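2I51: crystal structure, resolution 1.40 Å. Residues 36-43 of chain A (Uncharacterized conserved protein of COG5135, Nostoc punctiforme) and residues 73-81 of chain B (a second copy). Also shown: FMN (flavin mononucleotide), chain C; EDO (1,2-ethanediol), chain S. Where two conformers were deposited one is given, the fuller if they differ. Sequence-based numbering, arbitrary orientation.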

ATOM      1  N   GLY A  36      14.441  -8.769  -4.650  1.00 20.19           N
ATOM      2  CA  GLY A  36      14.764  -7.414  -4.215  1.00 20.35           C
ATOM      3  C   GLY A  36      13.662  -6.390  -4.530  1.00 18.93           C
ATOM      4  O   GLY A  36      13.753  -5.231  -4.166  1.00 21.91           O
ATOM      5  N   ARG A  37      12.662  -6.801  -5.280  1.00 17.21           N
ATOM      6  CA  ARG A  37      11.596  -5.861  -5.669  1.00 16.31           C
ATOM      7  C   ARG A  37      10.505  -5.837  -4.580  1.00 15.67           C
ATOM      8  O   ARG A  37      10.231  -6.832  -3.925  1.00 15.75           O
ATOM      9  N   PRO A  38       9.810  -4.708  -4.419  1.00 14.94           N
ATOM     10  CA  PRO A  38       8.733  -4.595  -3.431  1.00 14.78           C
ATOM     11  C   PRO A  38       7.485  -5.313  -3.919  1.00 17.32           C
ATOM     12  O   PRO A  38       7.304  -5.584  -5.114  1.00 17.62           O
ATOM     13  N   ALA A  39       6.610  -5.594  -2.965  1.00 14.69           N
ATOM     14  CA  ALA A  39       5.261  -6.140  -3.205  1.00 16.00           C
ATOM     15  C   ALA A  39       4.341  -5.435  -2.241  1.00 15.89           C
ATOM     16  O   ALA A  39       4.747  -5.048  -1.157  1.00 17.27           O
ATOM     17  N   ASN A  40       3.114  -5.238  -2.649  1.00 12.94           N
ATOM     18  CA  ASN A  40       2.182  -4.417  -1.884  1.00 13.35           C
ATOM     19  C   ASN A  40       0.764  -4.905  -2.127  1.00 14.81           C
ATOM     20  O   ASN A  40       0.350  -4.993  -3.266  1.00 16.07           O
ATOM     21  N   ARG A  41       0.023  -5.183  -1.054  1.00 13.29           N
ATOM     22  CA  ARG A  41      -1.381  -5.629  -1.197  1.00 13.53           C
ATOM     23  C   ARG A  41      -2.189  -5.266   0.002  1.00 13.01           C
ATOM     24  O   ARG A  41      -1.660  -5.093   1.098  1.00 14.64           O
ATOM     25  N   THR A  42      -3.504  -5.213  -0.191  1.00 13.52           N
ATOM     26  CA  THR A  42      -4.420  -4.887   0.865  1.00 13.52           C
ATOM     27  C   THR A  42      -4.705  -6.106   1.742  1.00 15.19           C
ATOM     28  O   THR A  42      -4.874  -7.226   1.202  1.00 14.27           O
ATOM     29  N   LEU A  43      -4.771  -5.877   3.054  1.00 15.31           N
ATOM     30  CA  LEU A  43      -5.235  -6.861   4.000  1.00 14.88           C
ATOM     31  C   LEU A  43      -6.265  -6.226   4.899  1.00 15.71           C
ATOM     32  O   LEU A  43      -6.324  -5.013   5.027  1.00 16.09           O
TER
ATOM     33  N   PRO B  73      14.777   1.993  -8.962  1.00 19.43           N
ATOM     34  CA  PRO B  73      13.555   2.509  -9.605  0.50 20.83           C
ATOM     35  C   PRO B  73      12.608   1.460 -10.076  0.50 24.56           C
ATOM     36  O   PRO B  73      12.272   1.506 -11.279  0.50 20.50           O
ATOM     37  N   TRP B  74      12.286   0.505  -9.184  0.50 26.68           N
ATOM     38  CA  TRP B  74      11.206  -0.494  -9.352  1.00 23.25           C
ATOM     39  C   TRP B  74      10.272  -0.384  -8.145  1.00 28.40           C
ATOM     40  O   TRP B  74      10.734  -0.589  -7.012  1.00 29.74           O
ATOM     41  N   ALA B  75       8.986  -0.131  -8.412  1.00 20.79           N
ATOM     42  CA  ALA B  75       7.974   0.070  -7.364  1.00 19.08           C
ATOM     43  C   ALA B  75       6.759  -0.797  -7.636  1.00 16.97           C
ATOM     44  O   ALA B  75       6.548  -1.237  -8.766  1.00 17.83           O
ATOM     45  N   GLU B  76       5.934  -0.974  -6.622  1.00 15.13           N
ATOM     46  CA  GLU B  76       4.644  -1.648  -6.782  1.00 15.84           C
ATOM     47  C   GLU B  76       3.605  -0.777  -6.096  1.00 18.17           C
ATOM     48  O   GLU B  76       3.707  -0.494  -4.887  1.00 17.09           O
ATOM     49  N   ILE B  77       2.577  -0.379  -6.835  1.00 15.45           N
ATOM     50  CA  ILE B  77       1.454   0.323  -6.253  1.00 16.50           C
ATOM     51  C   ILE B  77       0.382  -0.677  -5.900  1.00 16.04           C
ATOM     52  O   ILE B  77       0.216  -1.721  -6.595  1.00 15.45           O
ATOM     53  N   CYS B  78      -0.385  -0.369  -4.863  1.00 15.73           N
ATOM     54  CA  CYS B  78      -1.627  -1.057  -4.510  1.00 14.64           C
ATOM     55  C   CYS B  78      -2.677   0.010  -4.457  1.00 16.32           C
ATOM     56  O   CYS B  78      -2.514   0.999  -3.736  1.00 15.57           O
ATOM     57  N   TRP B  79      -3.754  -0.195  -5.177  1.00 16.25           N
ATOM     58  CA  TRP B  79      -4.808   0.803  -5.369  1.00 14.14           C
ATOM     59  C   TRP B  79      -6.133   0.149  -5.115  1.00 15.02           C
ATOM     60  O   TRP B  79      -6.526  -0.727  -5.887  1.00 15.11           O
ATOM     61  N   TYR B  80      -6.806   0.559  -4.067  1.00 14.97           N
ATOM     62  CA  TYR B  80      -8.086  -0.011  -3.684  1.00 14.01           C
ATOM     63  C   TYR B  80      -9.193   1.005  -3.921  1.00 16.70           C
ATOM     64  O   TYR B  80      -9.101   2.160  -3.499  1.00 17.34           O
ATOM     65  N   PHE B  81     -10.250   0.552  -4.604  1.00 14.85           N
ATOM     66  CA  PHE B  81     -11.401   1.364  -4.932  1.00 15.39           C
ATOM     67  C   PHE B  81     -12.552   0.930  -4.051  1.00 15.14           C
ATOM     68  O   PHE B  81     -13.057  -0.165  -4.218  1.00 14.87           O
TER

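Two parallel strands from two copies of the protein, their axes 6.0 Å apart at closest approach, pack through side chains rather than a backbone ladder, joined by one direct hydrogen bond, a bridging water and an arginine-tryptophan stack. Alternation along each strand sends Pro38(A), Asn40(A) and Thr42(A), and Trp74(B), Glu76(B), Cys78(B) and Tyr80(B), toward the partner; Arg37(A), just before its strand, also points in. Arg37(A), nearly extended (m, t, t), lays its guanidinium flat on the indole of Trp74(B) (chi1 t), the planes 7° apart. Its CZ sits 3.6 Å from the centroid of the six-membered ring of Trp74(B), a cation-pi contact, while its CD lies over the five-membered ring. Pro38(A) meets the edge of the same indole, CD to CD1 of Trp74(B) at 3.7 Å. Glu76(B) (t, t, chi3 -54°) reaches the opposing backbone: its OE2 accepts a hydrogen bond from N of Asn40(A) at 2.9 Å. Its OE1 takes a hydrogen bond from water 1 (O to OE1, 2.9 Å); that water also donates to O of Pro38(A) at 2.6 Å and accepts from NE1 of Trp74(B) at 2.9 Å, so three groups share one solvent molecule. A 1,2-ethanediol, probably from the crystallisation liquor, donates from O2 to OE1 of Glu76(B) at 2.6 Å. Farther along, Cys78(B) (chi1 t) fits between Asn40(A) (chi1 t) and Thr42(A) (m): its CB is 3.8 Å from ND2 of Asn40(A), its SG 3.5 Å from OG1 of Thr42(A). Arg41(A) (p, m, m) points away and grips the FMN phosphate, NE and NH2 donating to O3P of FMN at 3.0 and 2.8 Å. O2' of FMN donates to O of Thr42(A) at 2.8 Å, and Tyr80(B) offers a ring face to C7M of FMN, so both copies contact the flavin.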

ATOM      1  CB  ARG A  37      10.962  -6.293  -6.983  1.00 15.94           C
ATOM      2  CG  ARG A  37      11.938  -6.202  -8.181  1.00 17.26           C
ATOM      3  CD  ARG A  37      11.273  -6.751  -9.429  1.00 24.85           C
ATOM      4  NE  ARG A  37      12.143  -6.478 -10.590  1.00 30.70           N
ATOM      5  CZ  ARG A  37      11.929  -6.884 -11.841  1.00 37.26           C
ATOM      6  NH1 ARG A  37      10.869  -7.619 -12.166  1.00 36.55           N
ATOM      7  NH2 ARG A  37      12.799  -6.544 -12.779  1.00 40.33           N
ATOM      8  CB  PRO A  38       8.492  -3.095  -3.378  1.00 15.70           C
ATOM      9  CG  PRO A  38       8.843  -2.648  -4.742  1.00 18.20           C
ATOM     10  CD  PRO A  38       9.985  -3.461  -5.186  1.00 17.81           C
ATOM     11  CB  ALA A  39       5.199  -7.676  -3.002  1.00 17.46           C
ATOM     12  CB  ASN A  40       2.343  -2.980  -2.366  1.00 14.40           C
ATOM     13  CG  ASN A  40       1.832  -1.931  -1.379  1.00 16.91           C
ATOM     14  OD1 ASN A  40       1.481  -2.238  -0.235  1.00 16.64           O
ATOM     15  ND2 ASN A  40       1.831  -0.635  -1.845  1.00 17.16           N
ATOM     16  CB  ARG A  41      -1.468  -7.127  -1.451  1.00 14.98           C
ATOM     17  CG  ARG A  41      -1.333  -7.995  -0.255  1.00 14.45           C
ATOM     18  CD  ARG A  41       0.069  -8.061   0.323  1.00 14.32           C
ATOM     19  NE  ARG A  41       1.030  -8.752  -0.514  1.00 14.18           N
ATOM     20  CZ  ARG A  41       2.356  -8.750  -0.392  1.00 13.73           C
ATOM     21  NH1 ARG A  41       2.997  -7.884   0.413  1.00 16.14           N
ATOM     22  NH2 ARG A  41       3.052  -9.569  -1.130  1.00 17.41           N
ATOM     23  CB  THR A  42      -5.741  -4.334   0.294  1.00 15.18           C
ATOM     24  OG1 THR A  42      -5.448  -3.182  -0.523  1.00 16.01           O
ATOM     25  CG2 THR A  42      -6.722  -3.913   1.404  1.00 15.59           C
ATOM     26  CB  LEU A  43      -4.121  -7.336   4.931  1.00 15.35           C
ATOM     27  CG  LEU A  43      -2.815  -7.761   4.280  1.00 21.87           C
ATOM     28  CD1 LEU A  43      -1.738  -8.031   5.380  1.00 22.20           C
ATOM     29  CD2 LEU A  43      -3.120  -8.925   3.459  1.00 21.42           C
TER
ATOM     30  CB  PRO B  73      14.060   3.183 -10.865  1.00 24.73           C
ATOM     31  CG  PRO B  73      15.369   2.573 -11.144  1.00 27.08           C
ATOM     32  CD  PRO B  73      15.866   1.834  -9.946  1.00 21.05           C
ATOM     33  CB  TRP B  74      11.652  -1.907  -9.452  1.00 29.65           C
ATOM     34  CG  TRP B  74      10.537  -2.827  -9.748  1.00 29.88           C
ATOM     35  CD1 TRP B  74       9.601  -3.312  -8.862  1.00 26.46           C
ATOM     36  CD2 TRP B  74      10.230  -3.405 -11.014  1.00 25.43           C
ATOM     37  NE1 TRP B  74       8.739  -4.149  -9.506  1.00 24.37           N
ATOM     38  CE2 TRP B  74       9.102  -4.231 -10.831  1.00 23.71           C
ATOM     39  CE3 TRP B  74      10.782  -3.278 -12.296  1.00 27.78           C
ATOM     40  CZ2 TRP B  74       8.533  -4.965 -11.867  1.00 26.91           C
ATOM     41  CZ3 TRP B  74      10.218  -4.013 -13.333  1.00 25.85           C
ATOM     42  CH2 TRP B  74       9.113  -4.853 -13.104  1.00 24.42           C
ATOM     43  CB  ALA B  75       7.529   1.521  -7.283  1.00 23.36           C
ATOM     44  CB  GLU B  76       4.658  -3.072  -6.247  1.00 16.97           C
ATOM     45  CG  GLU B  76       3.325  -3.756  -6.441  1.00 16.46           C
ATOM     46  CD  GLU B  76       3.395  -5.239  -6.337  1.00 19.69           C
ATOM     47  OE1 GLU B  76       4.223  -5.856  -7.073  1.00 21.55           O
ATOM     48  OE2 GLU B  76       2.701  -5.783  -5.487  1.00 18.98           O
ATOM     49  CB  ILE B  77       0.918   1.450  -7.134  1.00 18.89           C
ATOM     50  CG1 ILE B  77       0.426   0.931  -8.439  1.00 21.88           C
ATOM     51  CG2 ILE B  77       1.978   2.501  -7.343  1.00 19.40           C
ATOM     52  CD1 ILE B  77      -0.256   2.010  -9.331  1.00 27.74           C
ATOM     53  CB  CYS B  78      -1.503  -1.774  -3.196  1.00 16.86           C
ATOM     54  SG  CYS B  78      -2.922  -2.755  -2.848  1.00 18.34           S
ATOM     55  CB  TRP B  79      -4.680   1.350  -6.791  1.00 15.54           C
ATOM     56  CG  TRP B  79      -5.424   2.550  -7.131  1.00 14.65           C
ATOM     57  CD1 TRP B  79      -6.291   3.259  -6.332  1.00 15.08           C
ATOM     58  CD2 TRP B  79      -5.348   3.251  -8.362  1.00 14.58           C
ATOM     59  NE1 TRP B  79      -6.729   4.400  -6.975  1.00 16.69           N
ATOM     60  CE2 TRP B  79      -6.189   4.408  -8.225  1.00 15.51           C
ATOM     61  CE3 TRP B  79      -4.652   3.046  -9.557  1.00 17.48           C
ATOM     62  CZ2 TRP B  79      -6.325   5.340  -9.278  1.00 15.28           C
ATOM     63  CZ3 TRP B  79      -4.815   4.013 -10.604  1.00 15.79           C
ATOM     64  CH2 TRP B  79      -5.679   5.089 -10.423  1.00 16.34           C
ATOM     65  CB  TYR B  80      -8.075  -0.452  -2.217  1.00 15.83           C
ATOM     66  CG  TYR B  80      -9.373  -1.094  -1.828  1.00 15.85           C
ATOM     67  CD1 TYR B  80      -9.773  -2.266  -2.435  1.00 15.99           C
ATOM     68  CD2 TYR B  80     -10.244  -0.490  -0.933  1.00 16.09           C
ATOM     69  CE1 TYR B  80     -10.990  -2.834  -2.132  1.00 14.82           C
ATOM     70  CE2 TYR B  80     -11.481  -1.049  -0.625  1.00 15.42           C
ATOM     71  CZ  TYR B  80     -11.844  -2.234  -1.221  1.00 14.46           C
ATOM     72  OH  TYR B  80     -13.096  -2.830  -0.952  1.00 16.90           O
ATOM     73  CB  PHE B  81     -11.756   1.145  -6.407  1.00 14.33           C
ATOM     74  CG  PHE B  81     -10.842   1.804  -7.354  1.00 14.20           C
ATOM     75  CD1 PHE B  81     -11.054   3.103  -7.782  1.00 16.91           C
ATOM     76  CD2 PHE B  81      -9.705   1.158  -7.793  1.00 14.59           C
ATOM     77  CE1 PHE B  81     -10.204   3.734  -8.647  1.00 17.64           C
ATOM     78  CE2 PHE B  81      -8.816   1.787  -8.676  1.00 17.41           C
ATOM     79  CZ  PHE B  81      -9.091   3.091  -9.100  1.00 14.70           C
TER
HETATM   80  N1  FMN C 300      -5.370 -11.233   1.466  1.00 10.57           N
HETATM   81  C2  FMN C 300      -4.967 -11.840   2.596  1.00 13.59           C
HETATM   82  O2  FMN C 300      -4.079 -12.698   2.599  1.00 15.73           O
HETATM   83  N3  FMN C 300      -5.519 -11.461   3.804  1.00 13.29           N
HETATM   84  C4  FMN C 300      -6.490 -10.509   3.904  1.00 13.00           C
HETATM   85  O4  FMN C 300      -6.892 -10.062   5.042  1.00 13.19           O
HETATM   86  C4A FMN C 300      -6.915  -9.876   2.746  1.00 11.01           C
HETATM   87  N5  FMN C 300      -7.917  -8.920   2.781  1.00 12.49           N
HETATM   88  C5A FMN C 300      -8.159  -8.174   1.598  1.00 11.36           C
HETATM   89  C6  FMN C 300      -9.066  -7.137   1.640  1.00 11.20           C
HETATM   90  C7  FMN C 300      -9.378  -6.373   0.504  1.00 11.07           C
HETATM   91  C7M FMN C 300     -10.170  -5.098   0.642  1.00 13.80           C
HETATM   92  C8  FMN C 300      -8.771  -6.745  -0.694  1.00 10.38           C
HETATM   93  C8M FMN C 300      -8.869  -5.799  -1.898  1.00 12.84           C
HETATM   94  C9  FMN C 300      -7.867  -7.808  -0.745  1.00 11.36           C
HETATM   95  C9A FMN C 300      -7.591  -8.553   0.393  1.00 11.44           C
HETATM   96  N10 FMN C 300      -6.722  -9.619   0.367  1.00 12.20           N
HETATM   97  C10 FMN C 300      -6.333 -10.242   1.514  1.00 11.26           C
HETATM   98  C1' FMN C 300      -6.184 -10.167  -0.950  1.00 12.17           C
HETATM   99  C2' FMN C 300      -4.775  -9.594  -1.150  1.00 12.35           C
HETATM  100  O2' FMN C 300      -4.834  -8.170  -1.416  1.00 11.53           O
HETATM  101  C3' FMN C 300      -3.962 -10.322  -2.238  1.00 13.45           C
HETATM  102  O3' FMN C 300      -4.739 -10.333  -3.419  1.00 14.05           O
HETATM  103  C4' FMN C 300      -3.730 -11.771  -1.763  1.00 15.24           C
HETATM  104  O4' FMN C 300      -3.406 -11.892  -0.374  1.00 16.35           O
HETATM  105  C5' FMN C 300      -2.542 -12.319  -2.552  1.00 15.93           C
HETATM  106  O5' FMN C 300      -1.403 -11.510  -2.288  1.00 13.89           O
HETATM  107  P   FMN C 300       0.045 -12.100  -2.463  1.00 15.46           P
HETATM  108  O1P FMN C 300       0.345 -13.114  -1.417  1.00 16.15           O
HETATM  109  O2P FMN C 300       0.069 -12.749  -3.882  1.00 19.37           O
HETATM  110  O3P FMN C 300       0.993 -10.944  -2.490  1.00 16.60           O
HETATM  111  C1  EDO S 303       4.727 -10.191  -8.220  1.00 38.76           C
HETATM  112  O1  EDO S 303       4.851 -10.881  -6.977  1.00 50.88           O
HETATM  113  C2  EDO S 303       4.735  -8.685  -7.971  0.50 31.83           C
HETATM  114  O2  EDO S 303       4.459  -8.403  -6.592  0.50 18.18           O
HETATM  115  O   HOH W   1       7.026  -5.658  -7.742  1.00 22.68           O